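Local atomic coordinates of Alpha/beta fold hydrolase (Pseudomonas aeruginosa, PDB entry 6I8W), a protein that is a membrane phospholipase A of the alpha/beta-hydrolase fold, a bacterial virulence factor that degrades membrane phospholipids. Residues 24-29 against 208-213; 76-81 against 287-292. All coordinates share one frame; numbering follows the deposited sequence. Where two conformers were deposited one is given.

Contact 1. Residues 24-29 against 208-213; sequences ATLLAS and APLKRY
Leu26 reaches from helix 3-38 onto the first turn of helix 208-234 and touches it with both of its methyls. CD1 lies 3.7 Å from Pro209 CB, the two side chains crossing at about a right angle, while CD2 is 3.6 Å from Leu210 CB and also meets Leu210 CD1. Chi1 (-159°) sets CG anti to the backbone N, and from there the two methyls part to meet Pro209 and Leu210. Tyr213, one turn further on, is the second anchor. Its CE2 packs against Leu27 CD2 at 3.8 Å and also approaches Leu27 CB, and its OH comes within 3.9 Å of both CA and CB of Ala24, whose backbone N stands over one ring face toward the rim. No hydrogen bond joins the segments.

The two short helical segments cross steeply, at -107°, with axes 9.8 Å apart, so contact is confined to a patch of 297 Å². The long N-terminal helix thereby meets a helix that follows strand 154-160 and precedes strand 250-255, the position of a lid or cap insertion in many alpha/beta hydrolases. Around the patch, Leu210 also touches Val30 and the octyl glucoside, Leu27 lies close to the myristic acid, and Pro23 extends the surface against Tyr213. On the far side of helix 208-234, Lys211 NZ is hydrogen-bonded to Gln193 OE1.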
ATOM      1  N   ALA A  24      12.941  16.168   7.748  1.00 48.53           N
ATOM      2  CA  ALA A  24      12.462  16.167   6.363  1.00 44.16           C
ATOM      3  C   ALA A  24      13.581  15.741   5.408  1.00 46.65           C
ATOM      4  O   ALA A  24      13.354  14.933   4.510  1.00 47.05           O
ATOM      5  CB  ALA A  24      11.922  17.537   5.983  1.00 45.77           C
ATOM      6  N   THR A  25      14.791  16.267   5.605  1.00 49.58           N
ATOM      7  CA  THR A  25      15.906  15.904   4.728  1.00 46.66           C
ATOM      8  C   THR A  25      16.288  14.444   4.955  1.00 45.52           C
ATOM      9  O   THR A  25      16.734  13.756   4.038  1.00 50.19           O
ATOM     10  CB  THR A  25      17.156  16.796   4.953  1.00 54.49           C
ATOM     11  OG1 THR A  25      17.713  16.529   6.239  1.00 57.74           O
ATOM     12  CG2 THR A  25      16.810  18.267   4.859  1.00 52.78           C
ATOM     13  N   LEU A  26      16.147  13.985   6.193  1.00 46.71           N
ATOM     14  CA  LEU A  26      16.391  12.585   6.516  1.00 44.79           C
ATOM     15  C   LEU A  26      15.476  11.686   5.676  1.00 45.14           C
ATOM     16  O   LEU A  26      15.931  10.735   5.037  1.00 41.72           O
ATOM     17  CB  LEU A  26      16.144  12.335   8.001  1.00 54.33           C
ATOM     18  CG  LEU A  26      16.746  11.132   8.723  1.00 64.94           C
ATOM     19  CD1 LEU A  26      16.733  11.407  10.215  1.00 70.66           C
ATOM     20  CD2 LEU A  26      16.007   9.861   8.416  1.00 71.55           C
ATOM     21  N   LEU A  27      14.187  12.003   5.657  1.00 43.42           N
ATOM     22  CA  LEU A  27      13.239  11.194   4.890  1.00 36.89           C
ATOM     23  C   LEU A  27      13.569  11.275   3.402  1.00 36.59           C
ATOM     24  O   LEU A  27      13.517  10.271   2.692  1.00 37.92           O
ATOM     25  CB  LEU A  27      11.790  11.638   5.154  1.00 36.42           C
ATOM     26  CG  LEU A  27      10.679  10.945   4.346  1.00 35.32           C
ATOM     27  CD1 LEU A  27      10.770   9.418   4.436  1.00 41.36           C
ATOM     28  CD2 LEU A  27       9.270  11.456   4.746  1.00 39.03           C
ATOM     29  N   ALA A  28      13.931  12.467   2.935  1.00 40.19           N
ATOM     30  CA  ALA A  28      14.251  12.636   1.522  1.00 40.84           C
ATOM     31  C   ALA A  28      15.497  11.823   1.137  1.00 36.47           C
ATOM     32  O   ALA A  28      15.569  11.260   0.034  1.00 37.06           O
ATOM     33  CB  ALA A  28      14.449  14.122   1.197  1.00 39.63           C
ATOM     34  N   SER A  29      16.445  11.711   2.061  1.00 35.73           N
ATOM     35  CA  SER A  29      17.674  10.957   1.803  0.71 37.75           C
ATOM     36  C   SER A  29      17.377   9.464   1.742  1.00 37.61           C
ATOM     37  O   SER A  29      17.823   8.763   0.833  1.00 36.91           O
ATOM     38  CB  SER A  29      18.724  11.242   2.879  0.71 38.29           C
ATOM     39  OG  SER A  29      19.135  12.595   2.848  0.71 38.82           O
ATOM     40  N   ALA A 208      16.211   5.225  14.668  1.00 53.45           N
ATOM     41  CA  ALA A 208      15.364   5.941  15.630  1.00 55.83           C
ATOM     42  C   ALA A 208      14.910   7.335  15.168  1.00 58.28           C
ATOM     43  O   ALA A 208      13.731   7.665  15.313  1.00 52.47           O
ATOM     44  CB  ALA A 208      16.083   6.044  16.993  1.00 54.51           C
ATOM     45  N   PRO A 209      15.830   8.162  14.622  1.00 57.65           N
ATOM     46  CA  PRO A 209      15.341   9.464  14.158  1.00 54.55           C
ATOM     47  C   PRO A 209      14.319   9.344  13.022  1.00 54.80           C
ATOM     48  O   PRO A 209      13.350  10.093  13.002  1.00 47.77           O
ATOM     49  CB  PRO A 209      16.619  10.170  13.688  1.00 57.47           C
ATOM     50  CG  PRO A 209      17.727   9.515  14.479  1.00 55.83           C
ATOM     51  CD  PRO A 209      17.304   8.081  14.565  1.00 55.12           C
ATOM     52  N   LEU A 210      14.522   8.412  12.097  1.00 48.15           N
ATOM     53  CA  LEU A 210      13.568   8.227  11.013  1.00 49.04           C
ATOM     54  C   LEU A 210      12.227   7.732  11.550  1.00 45.01           C
ATOM     55  O   LEU A 210      11.169   8.186  11.116  1.00 44.79           O
ATOM     56  CB  LEU A 210      14.104   7.243   9.967  1.00 48.07           C
ATOM     57  CG  LEU A 210      13.123   6.954   8.820  1.00 46.72           C
ATOM     58  CD1 LEU A 210      12.724   8.230   8.103  1.00 48.30           C
ATOM     59  CD2 LEU A 210      13.733   5.967   7.843  1.00 46.07           C
ATOM     60  N   LYS A 211      12.278   6.811  12.503  1.00 44.25           N
ATOM     61  CA  LYS A 211      11.064   6.269  13.103  1.00 47.13           C
ATOM     62  C   LYS A 211      10.208   7.351  13.761  1.00 47.29           C
ATOM     63  O   LYS A 211       9.005   7.384  13.569  1.00 46.31           O
ATOM     64  CB  LYS A 211      11.419   5.207  14.141  1.00 50.25           C
ATOM     65  CG  LYS A 211      10.215   4.675  14.901  1.00 52.83           C
ATOM     66  CD  LYS A 211      10.674   3.813  16.061  1.00 60.86           C
ATOM     67  CE  LYS A 211       9.672   3.852  17.202  1.00 70.72           C
ATOM     68  NZ  LYS A 211      10.139   3.067  18.387  1.00 74.00           N
ATOM     69  N   ARG A 212      10.836   8.235  14.528  1.00 48.50           N
ATOM     70  CA  ARG A 212      10.102   9.303  15.199  1.00 52.80           C
ATOM     71  C   ARG A 212       9.389  10.230  14.210  1.00 48.04           C
ATOM     72  O   ARG A 212       8.257  10.656  14.447  1.00 53.09           O
ATOM     73  CB  ARG A 212      11.042  10.112  16.099  1.00 56.82           C
ATOM     74  CG  ARG A 212      11.301   9.440  17.437  1.00 70.65           C
ATOM     75  CD  ARG A 212      12.096  10.324  18.393  1.00 81.91           C
ATOM     76  NE  ARG A 212      13.515   9.978  18.413  1.00 84.69           N
ATOM     77  CZ  ARG A 212      14.470  10.703  17.840  1.00 88.85           C
ATOM     78  NH1 ARG A 212      14.162  11.828  17.204  1.00 91.81           N
ATOM     79  NH2 ARG A 212      15.735  10.307  17.912  1.00 84.58           N
ATOM     80  N   TYR A 213      10.051  10.561  13.108  1.00 45.82           N
ATOM     81  CA  TYR A 213       9.434  11.432  12.111  1.00 50.76           C
ATOM     82  C   TYR A 213       8.276  10.720  11.431  1.00 43.28           C
ATOM     83  O   TYR A 213       7.232  11.323  11.196  1.00 44.18           O
ATOM     84  CB  TYR A 213      10.463  11.920  11.100  1.00 46.78           C
ATOM     85  CG  TYR A 213       9.939  12.907  10.080  1.00 49.29           C
ATOM     86  CD1 TYR A 213       9.370  14.119  10.482  1.00 51.80           C
ATOM     87  CD2 TYR A 213      10.125  12.695   8.726  1.00 44.36           C
ATOM     88  CE1 TYR A 213       8.934  15.050   9.552  1.00 51.63           C
ATOM     89  CE2 TYR A 213       9.700  13.618   7.793  1.00 50.49           C
ATOM     90  CZ  TYR A 213       9.103  14.788   8.208  1.00 50.01           C
ATOM     91  OH  TYR A 213       8.694  15.691   7.264  1.00 55.82           O
TER

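Contact 2. Residues 76-81 against 287-292; sequences DNWLRF and VPMVER. With MYR (myristic acid), chain C; BOG (octyl beta-D-glucopyranoside), chain D; IPA (isopropyl alcohol), chain E.
Met289 provides most of the apolar part, lying across two neighbouring aromatic side chains, Trp78 and Phe81. Its CG lies 3.6 Å from Trp78 CZ3, and its CE stands over a face of the indole. The sulfur completes a Met-aromatic contact, SD lying 4.8 Å from the centroid of the six-membered ring and 26° off the normal. CB meets Phe81 CD1 at 3.7 Å, the side chains crossing at about a right angle. Chi1 (80°) sets CG against Trp78, and the bend at chi2 sets SD obliquely above its six-membered ring. Val290 CG2 approaches Asn77 O to 3.2 Å.

In the polar part, water 1 donates to Asn77 O and Met289 O and accepts from Phe81 N. O2 of isopropanol, probably from the crystallisation liquor, lies 2.7 Å from the water 1 oxygen and accepts from Arg80 N at 3.1 Å (N-H...O 159°). Water 2 lies in the guanidinium plane, 2.8 Å from Arg80 NH1, and donates to Val290 O.

Myristic acid C3 lies 3.2 Å from Asn77 OD1, Val287 CG1 also touches the acyl chain, and octyl glucoside O1 nears Arg80 NH2. Both segments touch Asn136, next to the presumed nucleophile Ser137, and 287-292 follows the probable catalytic His286. Asn77 O, Met289 O, Phe81 N and Val290 O find water partners and Arg80 N the isopropanol; with the apolar packing, this implies a buried wall compatible with an acyl chain.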
ATOM      1  N   ASP A  76       5.772   4.173  -1.214  1.00 26.62           N
ATOM      2  CA  ASP A  76       7.097   3.734  -0.728  1.00 28.82           C
ATOM      3  C   ASP A  76       7.048   2.380   0.002  1.00 32.87           C
ATOM      4  O   ASP A  76       8.098   1.799   0.274  1.00 30.53           O
ATOM      5  CB  ASP A  76       7.723   4.783   0.198  1.00 29.83           C
ATOM      6  CG  ASP A  76       8.237   6.003  -0.559  1.00 35.11           C
ATOM      7  OD1 ASP A  76       8.810   5.841  -1.656  1.00 37.28           O
ATOM      8  OD2 ASP A  76       8.097   7.129  -0.049  1.00 35.88           O
ATOM      9  N   ASN A  77       5.852   1.865   0.310  1.00 30.35           N
ATOM     10  CA  ASN A  77       5.722   0.481   0.800  1.00 28.76           C
ATOM     11  C   ASN A  77       6.326  -0.556  -0.158  1.00 29.64           C
ATOM     12  O   ASN A  77       6.677  -1.661   0.252  1.00 29.24           O
ATOM     13  CB  ASN A  77       4.257   0.105   1.016  1.00 28.46           C
ATOM     14  CG  ASN A  77       3.778   0.313   2.446  1.00 37.21           C
ATOM     15  OD1 ASN A  77       2.916  -0.428   2.917  1.00 40.87           O
ATOM     16  ND2 ASN A  77       4.333   1.297   3.139  1.00 33.07           N
ATOM     17  N   TRP A  78       6.417  -0.196  -1.430  1.00 27.07           N
ATOM     18  CA  TRP A  78       6.770  -1.153  -2.479  1.00 23.74           C
ATOM     19  C   TRP A  78       8.230  -1.173  -2.917  1.00 24.66           C
ATOM     20  O   TRP A  78       8.575  -1.969  -3.788  1.00 24.40           O
ATOM     21  CB  TRP A  78       5.911  -0.879  -3.726  1.00 25.11           C
ATOM     22  CG  TRP A  78       4.428  -1.073  -3.489  1.00 23.34           C
ATOM     23  CD1 TRP A  78       3.466  -0.097  -3.325  1.00 23.89           C
ATOM     24  CD2 TRP A  78       3.754  -2.329  -3.393  1.00 24.69           C
ATOM     25  NE1 TRP A  78       2.225  -0.695  -3.125  1.00 25.76           N
ATOM     26  CE2 TRP A  78       2.386  -2.061  -3.169  1.00 26.61           C
ATOM     27  CE3 TRP A  78       4.178  -3.667  -3.496  1.00 26.44           C
ATOM     28  CZ2 TRP A  78       1.440  -3.084  -3.049  1.00 29.77           C
ATOM     29  CZ3 TRP A  78       3.252  -4.665  -3.362  1.00 29.20           C
ATOM     30  CH2 TRP A  78       1.892  -4.375  -3.145  1.00 26.78           C
ATOM     31  N   LEU A  79       9.081  -0.323  -2.338  1.00 25.98           N
ATOM     32  CA  LEU A  79      10.422  -0.098  -2.916  1.00 27.38           C
ATOM     33  C   LEU A  79      11.295  -1.346  -2.997  1.00 28.66           C
ATOM     34  O   LEU A  79      11.887  -1.638  -4.037  1.00 25.81           O
ATOM     35  CB  LEU A  79      11.180   0.976  -2.119  1.00 23.58           C
ATOM     36  CG  LEU A  79      10.389   2.285  -1.966  1.00 31.28           C
ATOM     37  CD1 LEU A  79      11.235   3.373  -1.310  1.00 31.20           C
ATOM     38  CD2 LEU A  79       9.873   2.733  -3.314  1.00 26.73           C
ATOM     39  N   ARG A  80      11.431  -2.054  -1.889  1.00 26.12           N
ATOM     40  CA  ARG A  80      12.345  -3.192  -1.869  1.00 28.11           C
ATOM     41  C   ARG A  80      11.781  -4.359  -2.670  1.00 30.97           C
ATOM     42  O   ARG A  80      12.515  -5.139  -3.260  1.00 25.08           O
ATOM     43  CB  ARG A  80      12.643  -3.600  -0.428  1.00 31.48           C
ATOM     44  CG  ARG A  80      13.567  -2.598   0.272  1.00 36.51           C
ATOM     45  CD  ARG A  80      13.646  -2.818   1.767  1.00 38.28           C
ATOM     46  NE  ARG A  80      14.570  -1.869   2.375  1.00 38.32           N
ATOM     47  CZ  ARG A  80      14.752  -1.744   3.682  1.00 42.45           C
ATOM     48  NH1 ARG A  80      14.088  -2.533   4.515  1.00 38.44           N
ATOM     49  NH2 ARG A  80      15.614  -0.851   4.151  1.00 41.42           N
ATOM     50  N   PHE A  81      10.463  -4.463  -2.681  1.00 26.95           N
ATOM     51  CA  PHE A  81       9.757  -5.475  -3.460  1.00 29.28           C
ATOM     52  C   PHE A  81       9.959  -5.242  -4.953  1.00 28.06           C
ATOM     53  O   PHE A  81      10.097  -6.176  -5.723  1.00 27.68           O
ATOM     54  CB  PHE A  81       8.265  -5.425  -3.085  1.00 25.02           C
ATOM     55  CG  PHE A  81       7.358  -6.321  -3.911  1.00 27.23           C
ATOM     56  CD1 PHE A  81       7.198  -7.653  -3.582  1.00 26.06           C
ATOM     57  CD2 PHE A  81       6.575  -5.788  -4.929  1.00 25.69           C
ATOM     58  CE1 PHE A  81       6.315  -8.467  -4.299  1.00 28.18           C
ATOM     59  CE2 PHE A  81       5.710  -6.575  -5.648  1.00 26.15           C
ATOM     60  CZ  PHE A  81       5.578  -7.933  -5.333  1.00 24.66           C
ATOM     61  N   VAL A 287       2.217  -7.458   5.909  1.00 29.24           N
ATOM     62  CA  VAL A 287       2.801  -6.796   4.736  1.00 29.76           C
ATOM     63  C   VAL A 287       4.062  -7.535   4.264  1.00 30.44           C
ATOM     64  O   VAL A 287       5.180  -7.033   4.387  1.00 32.72           O
ATOM     65  CB  VAL A 287       3.093  -5.287   5.022  1.00 31.18           C
ATOM     66  CG1 VAL A 287       1.764  -4.477   5.111  1.00 32.16           C
ATOM     67  CG2 VAL A 287       3.875  -5.110   6.315  1.00 33.47           C
ATOM     68  N   PRO A 288       3.879  -8.753   3.714  1.00 31.65           N
ATOM     69  CA  PRO A 288       5.011  -9.588   3.280  1.00 31.95           C
ATOM     70  C   PRO A 288       5.969  -8.844   2.341  1.00 28.14           C
ATOM     71  O   PRO A 288       7.197  -9.024   2.442  1.00 30.20           O
ATOM     72  CB  PRO A 288       4.338 -10.766   2.536  1.00 32.89           C
ATOM     73  CG  PRO A 288       2.923 -10.751   2.922  1.00 36.96           C
ATOM     74  CD  PRO A 288       2.571  -9.362   3.405  1.00 33.27           C
ATOM     75  N   MET A 289       5.427  -8.002   1.465  1.00 28.38           N
ATOM     76  CA  MET A 289       6.261  -7.285   0.494  1.00 26.78           C
ATOM     77  C   MET A 289       7.166  -6.260   1.180  1.00 27.33           C
ATOM     78  O   MET A 289       8.137  -5.806   0.585  1.00 30.50           O
ATOM     79  CB  MET A 289       5.405  -6.596  -0.572  1.00 25.57           C
ATOM     80  CG  MET A 289       4.789  -5.283  -0.121  1.00 27.16           C
ATOM     81  SD  MET A 289       3.326  -5.562   0.944  1.00 31.31           S
ATOM     82  CE  MET A 289       2.754  -3.868   1.122  1.00 32.48           C
ATOM     83  N   VAL A 290       6.855  -5.901   2.429  1.00 28.76           N
ATOM     84  CA  VAL A 290       7.751  -5.038   3.206  1.00 28.86           C
ATOM     85  C   VAL A 290       8.616  -5.857   4.169  1.00 30.26           C
ATOM     86  O   VAL A 290       9.807  -5.597   4.301  1.00 31.63           O
ATOM     87  CB  VAL A 290       6.965  -3.975   4.003  1.00 34.30           C
ATOM     88  CG1 VAL A 290       7.920  -3.089   4.820  1.00 30.97           C
ATOM     89  CG2 VAL A 290       6.099  -3.134   3.067  1.00 30.86           C
ATOM     90  N   GLU A 291       8.011  -6.836   4.847  1.00 30.45           N
ATOM     91  CA  GLU A 291       8.724  -7.631   5.844  1.00 30.00           C
ATOM     92  C   GLU A 291       9.821  -8.510   5.220  1.00 28.67           C
ATOM     93  O   GLU A 291      10.945  -8.587   5.721  1.00 31.11           O
ATOM     94  CB  GLU A 291       7.743  -8.511   6.638  1.00 32.58           C
ATOM     95  CG  GLU A 291       8.447  -9.297   7.764  1.00 34.61           C
ATOM     96  CD  GLU A 291       7.509  -9.899   8.813  1.00 40.27           C
ATOM     97  OE1 GLU A 291       7.972 -10.785   9.560  1.00 35.63           O
ATOM     98  OE2 GLU A 291       6.333  -9.473   8.931  1.00 36.26           O
ATOM     99  N   ARG A 292       9.469  -9.180   4.130  1.00 29.59           N
ATOM    100  CA  ARG A 292      10.387 -10.069   3.422  1.00 31.55           C
ATOM    101  C   ARG A 292      10.242  -9.804   1.920  1.00 25.94           C
ATOM    102  O   ARG A 292       9.635 -10.598   1.188  1.00 28.05           O
ATOM    103  CB  ARG A 292      10.095 -11.532   3.768  1.00 31.60           C
ATOM    104  CG  ARG A 292      10.141 -11.832   5.276  1.00 35.36           C
ATOM    105  CD  ARG A 292      10.801 -13.163   5.611  1.00 41.47           C
ATOM    106  NE  ARG A 292      10.058 -14.333   5.135  1.00 38.40           N
ATOM    107  CZ  ARG A 292       9.169 -15.018   5.851  1.00 41.20           C
ATOM    108  NH1 ARG A 292       8.892 -14.662   7.101  1.00 34.67           N
ATOM    109  NH2 ARG A 292       8.569 -16.078   5.321  1.00 35.39           N
TER
HETATM  110  C1  MYR C 401      -1.067  -1.292   6.022  1.00 81.92           C
HETATM  111  O1  MYR C 401      -1.028  -1.685   4.832  1.00 77.46           O
HETATM  112  O2  MYR C 401      -2.114  -1.338   6.708  1.00 82.11           O
HETATM  113  C2  MYR C 401       0.216  -0.825   6.682  1.00 80.15           C
HETATM  114  C3  MYR C 401       1.369  -0.873   5.680  1.00 69.99           C
HETATM  115  C4  MYR C 401       2.722  -0.742   6.372  1.00 66.56           C
HETATM  116  C5  MYR C 401       2.926   0.640   6.971  1.00 63.01           C
HETATM  117  C6  MYR C 401       4.371   0.794   7.430  1.00 65.35           C
HETATM  118  C7  MYR C 401       5.095   1.899   6.667  1.00 67.06           C
HETATM  119  C8  MYR C 401       6.520   1.475   6.317  1.00 65.83           C
HETATM  120  C9  MYR C 401       7.519   2.619   6.480  1.00 64.54           C
HETATM  121  C10 MYR C 401       8.000   3.119   5.123  1.00 61.49           C
HETATM  122  C11 MYR C 401       9.222   4.023   5.247  1.00 58.99           C
HETATM  123  C12 MYR C 401       9.432   4.812   3.959  1.00 56.92           C
HETATM  124  C13 MYR C 401      10.906   5.117   3.744  1.00 55.81           C
HETATM  125  C14 MYR C 401      11.269   4.939   2.287  1.00 48.84           C
HETATM  126  C1  BOG D 402      17.218   1.983   6.705  1.00 58.67           C
HETATM  127  O1  BOG D 402      15.834   1.677   6.526  1.00 55.54           O
HETATM  128  C2  BOG D 402      17.864   0.775   7.397  1.00 61.82           C
HETATM  129  O2  BOG D 402      17.618   0.881   8.797  1.00 63.33           O
HETATM  130  C3  BOG D 402      19.366   0.628   7.160  1.00 70.37           C
HETATM  131  O3  BOG D 402      19.862  -0.620   7.667  1.00 64.87           O
HETATM  132  C4  BOG D 402      19.609   0.723   5.666  1.00 79.12           C
HETATM  133  O4  BOG D 402      20.989   0.459   5.350  1.00 82.44           O
HETATM  134  C5  BOG D 402      19.186   2.138   5.275  1.00 75.86           C
HETATM  135  O5  BOG D 402      17.766   2.294   5.418  1.00 72.51           O
HETATM  136  C6  BOG D 402      19.634   2.529   3.866  1.00 67.37           C
HETATM  137  O6  BOG D 402      18.566   2.409   2.924  1.00 46.38           O
HETATM  138  C1' BOG D 402      15.082   2.748   5.963  1.00 56.56           C
HETATM  139  C2' BOG D 402      13.740   2.204   5.493  1.00 53.11           C
HETATM  140  C3' BOG D 402      13.317   1.053   6.391  1.00 58.11           C
HETATM  141  C4' BOG D 402      11.878   0.638   6.149  1.00 57.86           C
HETATM  142  C5' BOG D 402      11.246   0.265   7.483  1.00 61.72           C
HETATM  143  C6' BOG D 402       9.926  -0.464   7.285  1.00 61.78           C
HETATM  144  C7' BOG D 402       9.063  -0.344   8.533  1.00 61.53           C
HETATM  145  C8' BOG D 402       9.817  -0.833   9.747  1.00 59.72           C
HETATM  146  C1  IPA E 403       9.394  -0.254   2.814  1.00 44.02           C
HETATM  147  C2  IPA E 403      10.302  -0.105   1.600  1.00 39.99           C
HETATM  148  C3  IPA E 403      11.632   0.521   1.998  1.00 40.10           C
HETATM  149  O2  IPA E 403      10.497  -1.393   0.997  1.00 42.55           O
HETATM  150  O   HOH W   1       8.854  -3.152  -0.325  1.00 27.01           O
HETATM  151  O   HOH W   2      12.502  -4.885   4.300  1.00 36.36           O

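How the contacts relate
All five touching residues of contact 2 are buried, its centre about 9 Å from the chain centre, whereas contact 1 lies about 20 Å out, only partly buried. Their buried areas are nearly equal, 292 and 297 Å², yet the chemistry differs: contact 1 is aliphatic packing with one tyrosine and no hydrogen bond between its segments, while contact 2 combines sulfur-aromatic packing with water bridges. They hold different elements, two crossing helices in one and short helical turns beside the presumed active site in the other. Helix 3-38 links them, since its Arg31, Glu34 and Arg35 form salt bridges to Asp76 and Arg80. Myristic acid and octyl glucoside reach both contacts, whose centres are 18 Å apart.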